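Local coordinates for protein prolyl-tRNA synthetase (Naegleria fowleri, PDB 6UYH) that probably joins proline to its cognate tRNA at the expense of ATP, and is captured here with the inhibitor halofuginone and the ATP analogue AMPPNP, at residues A[418-421]-A[425-428]; A[200-205]-A[411-416]; A[345-350]-A[356-361]; A[290-295]-A[403-408]. One frame throughout, in Å; residues are numbered along the deposited sequence.

Contact 1: A[418-421]-A[425-428]; sequences VVTR and EFIK. With EDO (1,2-ethanediol), chain B.
A single water ties Arg421 to Glu425 and is gripped four ways. It donates to Glu425 OE2 at 2.7 Å and to Val419 O at 2.8 Å, and it accepts from the backbone N and from NH1 of Arg421, each 2.9 Å away. Both of its hydrogens are thus spent on acceptors and two N-H groups point in at it, which should hold it in place. The charged ends do not meet directly, since Arg421 NH1 and Glu425 OE2 stay 5.0 Å apart; the other carboxylate oxygen, OE1, is bonded to Thr422 OG1, just before the helix. Strand 417-419, helix 423-431 and the parallel strand 435-440 make a beta-alpha-beta unit of the C-terminal part of the enzyme, and this contact lies where strand 417-419 hands over to helix 423-431. Thr420 does the close packing there: its CB rests 3.6 Å from Phe426 CA, with CG2 beside Glu425 O. Its chi1 of 59° sets OG1 between the backbone N and the carbonyl carbon, and from there OG1 approaches the Phe426 ring in plane, at the CD1 edge. That hydroxyl also has a weak hydrogen bond to Leu437 O. Back at Arg421, Val419 CG1 lies over one guanidinium face, toward its rim, while a 1,2-ethanediol takes bonds from NH1 to O1 and, at 2.7 Å, from NH2 to O2.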
loop_
_atom_site.group_PDB
_atom_site.type_symbol
_atom_site.label_atom_id
_atom_site.label_comp_id
_atom_site.label_asym_id
_atom_site.label_seq_id
_atom_site.Cartn_x
_atom_site.Cartn_y
_atom_site.Cartn_z
ATOM N N VAL A 418 -36.395 -8.998 -12.708
ATOM C CA VAL A 418 -37.649 -9.364 -13.348
ATOM C C VAL A 418 -37.328 -10.121 -14.628
ATOM O O VAL A 418 -36.529 -9.649 -15.443
ATOM C CB VAL A 418 -38.493 -8.119 -13.667
ATOM C CG1 VAL A 418 -39.780 -8.516 -14.359
ATOM C CG2 VAL A 418 -38.770 -7.326 -12.387
ATOM N N VAL A 419 -37.975 -11.269 -14.815
ATOM C CA VAL A 419 -37.915 -11.978 -16.092
ATOM C C VAL A 419 -38.768 -11.225 -17.108
ATOM O O VAL A 419 -39.983 -11.074 -16.928
ATOM C CB VAL A 419 -38.408 -13.421 -15.937
ATOM C CG1 VAL A 419 -38.408 -14.134 -17.293
ATOM C CG2 VAL A 419 -37.561 -14.174 -14.935
ATOM N N THR A 420 -38.144 -10.761 -18.187
ATOM C CA THR A 420 -38.838 -9.966 -19.198
ATOM C C THR A 420 -38.693 -10.676 -20.543
ATOM O O THR A 420 -37.662 -10.559 -21.214
ATOM C CB THR A 420 -38.305 -8.526 -19.233
ATOM O OG1 THR A 420 -36.902 -8.512 -19.520
ATOM C CG2 THR A 420 -38.527 -7.849 -17.886
ATOM N N ARG A 421 -39.735 -11.413 -20.937
ATOM C CA ARG A 421 -39.672 -12.212 -22.153
ATOM C C ARG A 421 -39.881 -11.399 -23.425
ATOM O O ARG A 421 -39.513 -11.876 -24.506
ATOM C CB ARG A 421 -40.709 -13.338 -22.086
ATOM C CG ARG A 421 -40.410 -14.380 -21.008
ATOM C CD ARG A 421 -41.647 -15.235 -20.781
ATOM N NE ARG A 421 -41.487 -16.247 -19.742
ATOM C CZ ARG A 421 -41.644 -16.020 -18.442
ATOM N NH1 ARG A 421 -41.933 -14.801 -18.005
ATOM N NH2 ARG A 421 -41.502 -17.012 -17.576
ATOM N N GLU A 425 -42.474 -5.682 -21.778
ATOM C CA GLU A 425 -42.150 -6.033 -20.399
ATOM C C GLU A 425 -40.786 -5.502 -19.999
ATOM O O GLU A 425 -40.614 -4.999 -18.884
ATOM C CB GLU A 425 -42.182 -7.546 -20.221
ATOM C CG GLU A 425 -43.581 -8.142 -20.294
ATOM C CD GLU A 425 -43.528 -9.650 -20.341
ATOM O OE1 GLU A 425 -43.264 -10.191 -21.434
ATOM O OE2 GLU A 425 -43.734 -10.290 -19.287
ATOM N N PHE A 426 -39.805 -5.622 -20.896
ATOM C CA PHE A 426 -38.447 -5.159 -20.621
ATOM C C PHE A 426 -38.417 -3.664 -20.325
ATOM O O PHE A 426 -37.881 -3.230 -19.297
ATOM C CB PHE A 426 -37.560 -5.501 -21.822
ATOM C CG PHE A 426 -36.139 -4.977 -21.727
ATOM C CD1 PHE A 426 -35.214 -5.584 -20.898
ATOM C CD2 PHE A 426 -35.726 -3.923 -22.524
ATOM C CE1 PHE A 426 -33.911 -5.120 -20.835
ATOM C CE2 PHE A 426 -34.431 -3.458 -22.466
ATOM C CZ PHE A 426 -33.522 -4.064 -21.623
ATOM N N ILE A 427 -38.999 -2.855 -21.214
ATOM C CA ILE A 427 -38.874 -1.415 -21.028
ATOM C C ILE A 427 -39.654 -0.970 -19.798
ATOM O O ILE A 427 -39.245 -0.031 -19.104
ATOM C CB ILE A 427 -39.307 -0.659 -22.299
ATOM C CG1 ILE A 427 -38.960 0.824 -22.171
ATOM C CG2 ILE A 427 -40.797 -0.850 -22.585
ATOM C CD1 ILE A 427 -37.476 1.086 -22.011
ATOM N N LYS A 428 -40.767 -1.643 -19.495
ATOM C CA LYS A 428 -41.547 -1.307 -18.311
ATOM C C LYS A 428 -40.742 -1.557 -17.045
ATOM O O LYS A 428 -40.681 -0.702 -16.147
ATOM C CB LYS A 428 -42.841 -2.123 -18.298
ATOM C CG LYS A 428 -43.660 -2.015 -17.013
ATOM C CD LYS A 428 -44.752 -3.080 -16.989
ATOM C CE LYS A 428 -45.362 -3.229 -15.609
ATOM N NZ LYS A 428 -46.404 -2.207 -15.358
HETATM C C1 EDO B . -42.551 -14.904 -14.005
HETATM O O1 EDO B . -42.699 -14.172 -15.224
HETATM C C2 EDO B . -41.240 -15.673 -14.038
HETATM O O2 EDO B . -41.400 -16.837 -14.855
HETATM O O HOH W 1 -41.700 -12.090 -18.961
#

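Contact 2: A[200-205]-A[411-416]; sequences AVPVIK and KEMNER
Met413 leaves its helix fully stretched, with CG anti to the backbone N (chi1 -180°), and turns only at its last torsion (chi3 73°), which swings the terminal methyl in between Pro202 and Ile204. Ile204 helps by turning CG1 to the side of its own backbone N, chi1 -61°. The CE methyl then touches Pro202 CB at 3.8 Å and Ile204 CG1 at 3.9 Å. Val203, between them, turns its side chain away and offers only its carbonyl O, 4.2 Å from Met413 CE. The sulfur lies further back, 4.2 Å from Ile204 CD1. Apart from that carbonyl, the packing on Met413 is apolar. The contact sets helix 391-415 against the bend that leads from helix 177-198 into strand 204-207 of the class II core, with Phe226 of the antiparallel strand 219-227 also against Met413 and Val203 packing on Lys192 and Tyr195 of helix 177-198.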
loop_
_atom_site.group_PDB
_atom_site.type_symbol
_atom_site.label_atom_id
_atom_site.label_comp_id
_atom_site.label_asym_id
_atom_site.label_seq_id
_atom_site.Cartn_x
_atom_site.Cartn_y
_atom_site.Cartn_z
ATOM N N ALA A 200 -21.109 -6.964 3.309
ATOM C CA ALA A 200 -22.527 -7.329 3.393
ATOM C C ALA A 200 -23.302 -6.895 2.148
ATOM O O ALA A 200 -24.466 -6.501 2.228
ATOM C CB ALA A 200 -23.169 -6.765 4.667
ATOM N N VAL A 201 -22.663 -6.976 0.986
ATOM C CA VAL A 201 -23.280 -6.619 -0.292
ATOM C C VAL A 201 -23.477 -7.896 -1.104
ATOM O O VAL A 201 -22.505 -8.616 -1.351
ATOM C CB VAL A 201 -22.429 -5.612 -1.083
ATOM C CG1 VAL A 201 -22.979 -5.478 -2.508
ATOM C CG2 VAL A 201 -22.403 -4.249 -0.386
ATOM N N PRO A 202 -24.687 -8.197 -1.566
ATOM C CA PRO A 202 -24.891 -9.410 -2.363
ATOM C C PRO A 202 -24.436 -9.208 -3.799
ATOM O O PRO A 202 -24.452 -8.095 -4.330
ATOM C CB PRO A 202 -26.410 -9.622 -2.287
ATOM C CG PRO A 202 -26.956 -8.225 -2.202
ATOM C CD PRO A 202 -25.945 -7.465 -1.340
ATOM N N VAL A 203 -24.027 -10.314 -4.436
ATOM C CA VAL A 203 -23.487 -10.255 -5.790
ATOM C C VAL A 203 -24.166 -11.303 -6.655
ATOM O O VAL A 203 -24.770 -12.261 -6.166
ATOM C CB VAL A 203 -21.951 -10.470 -5.858
ATOM C CG1 VAL A 203 -21.199 -9.502 -4.958
ATOM C CG2 VAL A 203 -21.593 -11.902 -5.537
ATOM N N ILE A 204 -24.042 -11.105 -7.965
ATOM C CA ILE A 204 -24.433 -12.091 -8.966
ATOM C C ILE A 204 -23.216 -12.358 -9.837
ATOM O O ILE A 204 -22.661 -11.423 -10.429
ATOM C CB ILE A 204 -25.604 -11.609 -9.832
ATOM C CG1 ILE A 204 -26.840 -11.351 -8.972
ATOM C CG2 ILE A 204 -25.918 -12.662 -10.891
ATOM C CD1 ILE A 204 -27.939 -10.632 -9.722
ATOM N N LYS A 205 -22.802 -13.621 -9.917
ATOM C CA LYS A 205 -21.679 -14.005 -10.762
ATOM C C LYS A 205 -22.155 -14.245 -12.188
ATOM O O LYS A 205 -23.175 -14.887 -12.408
ATOM C CB LYS A 205 -21.036 -15.289 -10.243
ATOM C CG LYS A 205 -20.301 -15.176 -8.932
ATOM C CD LYS A 205 -19.877 -16.580 -8.504
ATOM C CE LYS A 205 -19.004 -16.555 -7.244
ATOM N NZ LYS A 205 -18.684 -17.957 -6.839
ATOM N N LYS A 411 -32.542 -9.512 -0.402
ATOM C CA LYS A 411 -33.984 -9.549 -0.649
ATOM C C LYS A 411 -34.413 -8.404 -1.559
ATOM O O LYS A 411 -35.188 -8.609 -2.504
ATOM C CB LYS A 411 -34.736 -9.507 0.679
ATOM C CG LYS A 411 -36.259 -9.479 0.590
ATOM C CD LYS A 411 -36.833 -9.401 2.002
ATOM C CE LYS A 411 -38.176 -8.694 2.049
ATOM N NZ LYS A 411 -39.207 -9.449 1.307
ATOM N N GLU A 412 -33.903 -7.195 -1.303
ATOM C CA GLU A 412 -34.171 -6.069 -2.194
ATOM C C GLU A 412 -33.692 -6.364 -3.610
ATOM O O GLU A 412 -34.419 -6.136 -4.584
ATOM C CB GLU A 412 -33.503 -4.798 -1.670
ATOM C CG GLU A 412 -34.061 -4.268 -0.363
ATOM C CD GLU A 412 -33.432 -2.942 0.045
ATOM O OE1 GLU A 412 -32.896 -2.240 -0.838
ATOM O OE2 GLU A 412 -33.468 -2.603 1.248
ATOM N N MET A 413 -32.463 -6.868 -3.750
ATOM C CA MET A 413 -31.930 -7.120 -5.086
ATOM C C MET A 413 -32.781 -8.137 -5.842
ATOM O O MET A 413 -33.142 -7.919 -7.007
ATOM C CB MET A 413 -30.480 -7.594 -4.998
ATOM C CG MET A 413 -29.868 -7.865 -6.382
ATOM S SD MET A 413 -28.114 -8.235 -6.321
ATOM C CE MET A 413 -28.180 -9.880 -5.634
ATOM N N ASN A 414 -33.121 -9.254 -5.187
ATOM C CA ASN A 414 -33.844 -10.325 -5.868
ATOM C C ASN A 414 -35.246 -9.882 -6.267
ATOM O O ASN A 414 -35.748 -10.282 -7.324
ATOM C CB ASN A 414 -33.908 -11.570 -4.980
ATOM C CG ASN A 414 -32.600 -12.327 -4.948
ATOM O OD1 ASN A 414 -31.846 -12.314 -5.921
ATOM N ND2 ASN A 414 -32.321 -12.994 -3.830
ATOM N N GLU A 415 -35.893 -9.064 -5.430
ATOM C CA GLU A 415 -37.198 -8.503 -5.775
ATOM C C GLU A 415 -37.130 -7.598 -6.996
ATOM O O GLU A 415 -38.167 -7.344 -7.625
ATOM C CB GLU A 415 -37.763 -7.698 -4.599
ATOM C CG GLU A 415 -38.262 -8.520 -3.422
ATOM C CD GLU A 415 -38.563 -7.665 -2.191
ATOM O OE1 GLU A 415 -38.092 -6.506 -2.122
ATOM O OE2 GLU A 415 -39.271 -8.159 -1.290
ATOM N N ARG A 416 -35.941 -7.095 -7.336
ATOM C CA ARG A 416 -35.768 -6.137 -8.420
ATOM C C ARG A 416 -35.137 -6.771 -9.649
ATOM O O ARG A 416 -34.624 -6.058 -10.516
ATOM C CB ARG A 416 -34.936 -4.947 -7.947
ATOM C CG ARG A 416 -35.534 -4.233 -6.753
ATOM C CD ARG A 416 -36.614 -3.268 -7.158
ATOM N NE ARG A 416 -36.047 -2.068 -7.756
ATOM C CZ ARG A 416 -35.560 -1.047 -7.052
ATOM N NH1 ARG A 416 -35.579 -1.091 -5.725
ATOM N NH2 ARG A 416 -35.054 0.012 -7.676
#

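Contact 3: A[345-350]-A[356-361]; sequences WKYNYW and PLRIEV
Tyr347 lies with one ring face over Arg358 and Glu360, the contact by which helix 343-353 packs on strand 357-361 of the mixed five-stranded sheet of the anticodon-binding domain. The stacking comes first. The guanidinium of Arg358 is almost parallel to the ring, planes 14° apart. Its CZ stands 3.8 Å from the ring centroid, a cation-pi contact only 22° off the ring normal. The nearest atoms are Arg358 NE and Tyr347 CD1, 3.3 Å apart. A bend at chi3 (81°) of Arg358 lays the group flat in this way. The Glu360 carboxylate carries on the same layer under the phenol end, with OE2 3.3 Å from Tyr347 CZ. The hydroxyl is close to both carboxylate oxygens, but the angles are too poor for a hydrogen bond. Among the ionic links, Arg358 grips Glu360 side-on, two of its nitrogens, NE and NH2, to a single oxygen: NE meets the anti lone pair of OE2 at 2.8 Å, and NH2 meets OE2 nearly in line with the C-O bond, at 2.9 Å. These bonds in the guanidinium plane hold both flat groups level against the ring. NH1 has a salt bridge to Glu351, on the same helix as Tyr347. Water joins the backbone too: one molecule accepts from Arg358 NH1 at 2.8 Å and donates to Tyr347 O at 3.1 Å.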
loop_
_atom_site.group_PDB
_atom_site.type_symbol
_atom_site.label_atom_id
_atom_site.label_comp_id
_atom_site.label_asym_id
_atom_site.label_seq_id
_atom_site.Cartn_x
_atom_site.Cartn_y
_atom_site.Cartn_z
ATOM N N TRP A 345 -26.639 13.987 21.481
ATOM C CA TRP A 345 -25.622 14.511 20.576
ATOM C C TRP A 345 -24.574 13.450 20.260
ATOM O O TRP A 345 -24.144 13.307 19.107
ATOM C CB TRP A 345 -24.972 15.751 21.198
ATOM C CG TRP A 345 -24.022 16.463 20.292
ATOM C CD1 TRP A 345 -24.298 17.539 19.499
ATOM C CD2 TRP A 345 -22.637 16.157 20.086
ATOM N NE1 TRP A 345 -23.170 17.920 18.812
ATOM C CE2 TRP A 345 -22.139 17.088 19.155
ATOM C CE3 TRP A 345 -21.772 15.186 20.598
ATOM C CZ2 TRP A 345 -20.813 17.075 18.724
ATOM C CZ3 TRP A 345 -20.454 15.177 20.172
ATOM C CH2 TRP A 345 -19.990 16.113 19.242
ATOM N N LYS A 346 -24.157 12.689 21.272
ATOM C CA LYS A 346 -23.211 11.605 21.040
ATOM C C LYS A 346 -23.824 10.523 20.163
ATOM O O LYS A 346 -23.151 9.973 19.286
ATOM C CB LYS A 346 -22.746 11.009 22.366
ATOM C CG LYS A 346 -21.963 11.971 23.250
ATOM C CD LYS A 346 -21.497 11.272 24.518
ATOM C CE LYS A 346 -20.603 12.175 25.353
ATOM N NZ LYS A 346 -20.186 11.520 26.633
ATOM N N TYR A 347 -25.102 10.197 20.392
ATOM C CA TYR A 347 -25.760 9.187 19.566
ATOM C C TYR A 347 -25.683 9.565 18.094
ATOM O O TYR A 347 -25.276 8.754 17.252
ATOM C CB TYR A 347 -27.219 9.008 19.994
ATOM C CG TYR A 347 -27.424 8.516 21.410
ATOM C CD1 TYR A 347 -26.370 8.021 22.155
ATOM C CD2 TYR A 347 -28.682 8.543 21.995
ATOM C CE1 TYR A 347 -26.558 7.573 23.452
ATOM C CE2 TYR A 347 -28.882 8.096 23.284
ATOM C CZ TYR A 347 -27.818 7.610 24.010
ATOM O OH TYR A 347 -28.010 7.166 25.298
ATOM N N ASN A 348 -26.070 10.801 17.768
ATOM C CA ASN A 348 -26.021 11.261 16.384
ATOM C C ASN A 348 -24.599 11.235 15.845
ATOM O O ASN A 348 -24.370 10.832 14.702
ATOM C CB ASN A 348 -26.591 12.675 16.275
ATOM C CG ASN A 348 -28.081 12.726 16.533
ATOM O OD1 ASN A 348 -28.811 11.785 16.218
ATOM N ND2 ASN A 348 -28.546 13.834 17.108
ATOM N N TYR A 349 -23.636 11.673 16.658
ATOM C CA TYR A 349 -22.244 11.750 16.229
ATOM C C TYR A 349 -21.756 10.417 15.677
ATOM O O TYR A 349 -21.152 10.354 14.597
ATOM C CB TYR A 349 -21.387 12.197 17.412
ATOM C CG TYR A 349 -19.914 12.362 17.117
ATOM C CD1 TYR A 349 -19.381 13.615 16.838
ATOM C CD2 TYR A 349 -19.049 11.272 17.154
ATOM C CE1 TYR A 349 -18.031 13.774 16.581
ATOM C CE2 TYR A 349 -17.700 11.423 16.890
ATOM C CZ TYR A 349 -17.202 12.677 16.610
ATOM O OH TYR A 349 -15.862 12.829 16.352
ATOM N N TRP A 350 -22.014 9.336 16.401
ATOM C CA TRP A 350 -21.509 8.036 15.987
ATOM C C TRP A 350 -22.431 7.346 14.992
ATOM O O TRP A 350 -21.954 6.540 14.186
ATOM C CB TRP A 350 -21.287 7.150 17.217
ATOM C CG TRP A 350 -20.270 7.718 18.160
ATOM C CD1 TRP A 350 -20.510 8.287 19.375
ATOM C CD2 TRP A 350 -18.854 7.807 17.947
ATOM N NE1 TRP A 350 -19.334 8.709 19.941
ATOM C CE2 TRP A 350 -18.301 8.427 19.087
ATOM C CE3 TRP A 350 -18.000 7.415 16.912
ATOM C CZ2 TRP A 350 -16.933 8.665 19.221
ATOM C CZ3 TRP A 350 -16.632 7.656 17.047
ATOM C CH2 TRP A 350 -16.118 8.276 18.194
ATOM N N PRO A 356 -21.576 0.416 14.065
ATOM C CA PRO A 356 -22.709 -0.528 14.018
ATOM C C PRO A 356 -23.394 -0.775 15.358
ATOM O O PRO A 356 -24.600 -1.052 15.368
ATOM C CB PRO A 356 -22.077 -1.814 13.452
ATOM C CG PRO A 356 -20.594 -1.620 13.538
ATOM C CD PRO A 356 -20.350 -0.146 13.479
ATOM N N LEU A 357 -22.697 -0.683 16.489
ATOM C CA LEU A 357 -23.330 -1.019 17.757
ATOM C C LEU A 357 -22.977 0.018 18.810
ATOM O O LEU A 357 -21.811 0.399 18.947
ATOM C CB LEU A 357 -22.912 -2.412 18.230
ATOM C CG LEU A 357 -23.536 -2.933 19.526
ATOM C CD1 LEU A 357 -25.063 -3.105 19.398
ATOM C CD2 LEU A 357 -22.873 -4.235 19.932
ATOM N N ARG A 358 -23.986 0.472 19.545
ATOM C CA ARG A 358 -23.808 1.397 20.655
ATOM C C ARG A 358 -24.235 0.723 21.952
ATOM O O ARG A 358 -25.275 0.058 22.004
ATOM C CB ARG A 358 -24.620 2.677 20.432
ATOM C CG ARG A 358 -24.659 3.630 21.610
ATOM C CD ARG A 358 -25.374 4.925 21.238
ATOM N NE ARG A 358 -26.833 4.823 21.280
ATOM C CZ ARG A 358 -27.645 5.137 20.274
ATOM N NH1 ARG A 358 -27.157 5.580 19.125
ATOM N NH2 ARG A 358 -28.960 5.012 20.425
ATOM N N ILE A 359 -23.420 0.880 22.991
ATOM C CA ILE A 359 -23.754 0.434 24.341
ATOM C C ILE A 359 -23.988 1.681 25.180
ATOM O O ILE A 359 -23.107 2.544 25.276
ATOM C CB ILE A 359 -22.651 -0.450 24.943
ATOM C CG1 ILE A 359 -22.528 -1.748 24.138
ATOM C CG2 ILE A 359 -22.926 -0.738 26.432
ATOM C CD1 ILE A 359 -21.474 -2.704 24.639
ATOM N N GLU A 360 -25.186 1.791 25.757
ATOM C CA GLU A 360 -25.542 2.882 26.657
ATOM C C GLU A 360 -25.564 2.333 28.076
ATOM O O GLU A 360 -26.294 1.379 28.361
ATOM C CB GLU A 360 -26.906 3.477 26.298
ATOM C CG GLU A 360 -27.059 3.924 24.849
ATOM C CD GLU A 360 -28.504 4.247 24.497
ATOM O OE1 GLU A 360 -29.355 4.256 25.415
ATOM O OE2 GLU A 360 -28.793 4.488 23.305
ATOM N N VAL A 361 -24.763 2.926 28.959
ATOM C CA VAL A 361 -24.660 2.495 30.350
ATOM C C VAL A 361 -25.274 3.584 31.218
ATOM O O VAL A 361 -24.669 4.646 31.415
ATOM C CB VAL A 361 -23.209 2.216 30.759
ATOM C CG1 VAL A 361 -23.171 1.599 32.149
ATOM C CG2 VAL A 361 -22.534 1.311 29.742
HETATM O O HOH W 2 -24.546 5.925 18.140
#

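Contact 4: A[290-295]-A[403-408]; sequences VLPPRV and DSMLNK. With EDO (1,2-ethanediol), chain Z; EDO (1,2-ethanediol), chain Q.
Beside the packing of Met405 on Pro292, the Arg294 guanidinium has a water at its edge, in its plane, 2.8 Å from NH2. The same water donates to Asp403 OD1 at 2.8 Å, bridging two charged groups that are 4.7 Å apart from NH2 to OD1. NE, also at the edge and near the plane, gives a hydrogen bond to O1 of a 1,2-ethanediol, while Asp399 of helix 391-415 forms a salt bridge with NH2. The loop 290-295 runs from helix 274-283 of the class II core toward strand 300-304 of the anticodon-binding domain, and helix 391-415 passes beside it. Met405 makes most of the contact. With chi1 at -68° and a bend at chi3 (60°), its CE methyl comes up against the proline-rich turn, 3.7 Å from Pro292 N and 4.0 Å from Val290 CG1. The Pro292 ring is crossed at about a right angle, CG meeting CE. Met405 SD lies 4.3 Å from Pro293 CD, and His283 of helix 274-283 also packs on the methionine. On the helix, away from this packing, a second ethanediol bridges Asn407 ND2 and Ser404 OG, the latter also bonded to Lys400 O and Arg375 NH2.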
loop_
_atom_site.group_PDB
_atom_site.type_symbol
_atom_site.label_atom_id
_atom_site.label_comp_id
_atom_site.label_asym_id
_atom_site.label_seq_id
_atom_site.Cartn_x
_atom_site.Cartn_y
_atom_site.Cartn_z
ATOM N N VAL A 290 -23.682 3.549 7.432
ATOM C CA VAL A 290 -24.013 2.306 8.135
ATOM C C VAL A 290 -22.910 1.311 7.798
ATOM O O VAL A 290 -22.873 0.775 6.684
ATOM C CB VAL A 290 -25.393 1.748 7.758
ATOM C CG1 VAL A 290 -25.693 0.481 8.569
ATOM C CG2 VAL A 290 -26.495 2.783 8.005
ATOM N N LEU A 291 -21.993 1.062 8.763
ATOM C CA LEU A 291 -20.795 0.282 8.438
ATOM C C LEU A 291 -21.002 -1.200 8.729
ATOM O O LEU A 291 -21.364 -1.560 9.854
ATOM C CB LEU A 291 -19.597 0.786 9.236
ATOM C CG LEU A 291 -19.108 2.185 8.867
ATOM C CD1 LEU A 291 -18.223 2.779 9.971
ATOM C CD2 LEU A 291 -18.372 2.133 7.538
ATOM N N PRO A 292 -20.757 -2.085 7.766
ATOM C CA PRO A 292 -20.692 -3.513 8.073
ATOM C C PRO A 292 -19.640 -3.757 9.139
ATOM O O PRO A 292 -18.529 -3.212 9.045
ATOM C CB PRO A 292 -20.285 -4.153 6.732
ATOM C CG PRO A 292 -20.555 -3.107 5.690
ATOM C CD PRO A 292 -20.337 -1.794 6.388
ATOM N N PRO A 293 -19.962 -4.527 10.179
ATOM C CA PRO A 293 -19.049 -4.634 11.333
ATOM C C PRO A 293 -17.618 -5.042 10.995
ATOM O O PRO A 293 -16.685 -4.591 11.667
ATOM C CB PRO A 293 -19.743 -5.682 12.214
ATOM C CG PRO A 293 -21.204 -5.485 11.923
ATOM C CD PRO A 293 -21.290 -5.105 10.460
ATOM N N ARG A 294 -17.402 -5.868 9.975
ATOM C CA ARG A 294 -16.051 -6.352 9.722
ATOM C C ARG A 294 -15.148 -5.317 9.059
ATOM O O ARG A 294 -13.931 -5.534 8.992
ATOM C CB ARG A 294 -16.112 -7.636 8.889
ATOM C CG ARG A 294 -16.632 -8.811 9.724
ATOM C CD ARG A 294 -17.291 -9.911 8.903
ATOM N NE ARG A 294 -18.235 -10.683 9.712
ATOM C CZ ARG A 294 -19.039 -11.629 9.234
ATOM N NH1 ARG A 294 -19.015 -11.926 7.935
ATOM N NH2 ARG A 294 -19.870 -12.275 10.048
ATOM N N VAL A 295 -15.690 -4.198 8.581
ATOM C CA VAL A 295 -14.848 -3.128 8.063
ATOM C C VAL A 295 -15.055 -1.820 8.813
ATOM O O VAL A 295 -14.588 -0.777 8.365
ATOM C CB VAL A 295 -15.048 -2.928 6.547
ATOM C CG1 VAL A 295 -14.722 -4.219 5.793
ATOM C CG2 VAL A 295 -16.471 -2.460 6.240
ATOM N N ASP A 403 -25.303 -10.208 9.164
ATOM C CA ASP A 403 -26.229 -11.077 8.443
ATOM C C ASP A 403 -27.485 -10.325 8.018
ATOM O O ASP A 403 -27.968 -10.505 6.894
ATOM C CB ASP A 403 -26.592 -12.286 9.308
ATOM C CG ASP A 403 -25.398 -13.193 9.570
ATOM O OD1 ASP A 403 -24.356 -13.020 8.905
ATOM O OD2 ASP A 403 -25.500 -14.077 10.441
ATOM N N SER A 404 -28.023 -9.476 8.897
ATOM C CA SER A 404 -29.245 -8.743 8.576
ATOM C C SER A 404 -29.015 -7.769 7.428
ATOM O O SER A 404 -29.864 -7.635 6.536
ATOM C CB SER A 404 -29.750 -7.989 9.807
ATOM O OG SER A 404 -30.122 -8.866 10.862
ATOM N N MET A 405 -27.881 -7.060 7.454
ATOM C CA MET A 405 -27.551 -6.120 6.389
ATOM C C MET A 405 -27.454 -6.833 5.049
ATOM O O MET A 405 -27.989 -6.359 4.039
ATOM C CB MET A 405 -26.240 -5.392 6.724
ATOM C CG MET A 405 -26.360 -4.436 7.912
ATOM S SD MET A 405 -24.788 -3.695 8.395
ATOM C CE MET A 405 -24.318 -2.841 6.882
ATOM N N LEU A 406 -26.773 -7.983 5.023
ATOM C CA LEU A 406 -26.634 -8.733 3.777
ATOM C C LEU A 406 -27.971 -9.315 3.327
ATOM O O LEU A 406 -28.312 -9.269 2.138
ATOM C CB LEU A 406 -25.589 -9.837 3.958
ATOM C CG LEU A 406 -25.412 -10.825 2.807
ATOM C CD1 LEU A 406 -24.970 -10.068 1.573
ATOM C CD2 LEU A 406 -24.404 -11.930 3.184
ATOM N N ASN A 407 -28.746 -9.851 4.268
ATOM C CA ASN A 407 -30.029 -10.452 3.919
ATOM C C ASN A 407 -31.009 -9.414 3.391
ATOM O O ASN A 407 -31.742 -9.680 2.433
ATOM C CB ASN A 407 -30.615 -11.162 5.137
ATOM C CG ASN A 407 -29.871 -12.434 5.481
ATOM O OD1 ASN A 407 -29.222 -13.035 4.625
ATOM N ND2 ASN A 407 -29.973 -12.861 6.738
ATOM N N LYS A 408 -31.050 -8.235 4.017
ATOM C CA LYS A 408 -31.935 -7.172 3.551
ATOM C C LYS A 408 -31.575 -6.744 2.133
ATOM O O LYS A 408 -32.457 -6.579 1.282
ATOM C CB LYS A 408 -31.860 -5.980 4.505
ATOM C CG LYS A 408 -32.697 -4.770 4.088
ATOM C CD LYS A 408 -32.550 -3.612 5.086
ATOM C CE LYS A 408 -33.474 -2.449 4.718
ATOM N NZ LYS A 408 -33.339 -1.248 5.594
HETATM C C1 EDO Z . -33.050 -10.970 9.879
HETATM O O1 EDO Z . -32.554 -9.653 10.139
HETATM C C2 EDO Z . -32.355 -11.542 8.653
HETATM O O2 EDO Z . -31.100 -12.113 9.037
HETATM C C1 EDO Q . -17.543 -9.226 13.412
HETATM O O1 EDO Q . -17.592 -10.499 12.758
HETATM C C2 EDO Q . -17.528 -9.456 14.919
HETATM O O2 EDO Q . -16.550 -10.449 15.238
HETATM O O HOH W 3 -21.889 -14.120 9.514
#

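How the contacts relate
Going along the chain, 200-205 in the class II core comes first; it pairs with 411-416, more than 200 residues later, as contact 2, the widest loop. Within that loop, 290-295 meets 403-408 as contact 4, and within that one in turn helix 343-353 meets the strand just after it as contact 3, a local closure in the anticodon-binding domain. Contact 1 follows in series, closing the short link between strand 417-419 and helix 423-431; no two loops cross. Helix 391-415 joins contacts 2 and 4, which touch where Leu406 CD1 packs on Ala200, Val201 and Pro202. Pro356 brings contact 3 against Leu291 and Pro293 of contact 4, and the chain runs on from the helix into contact 1.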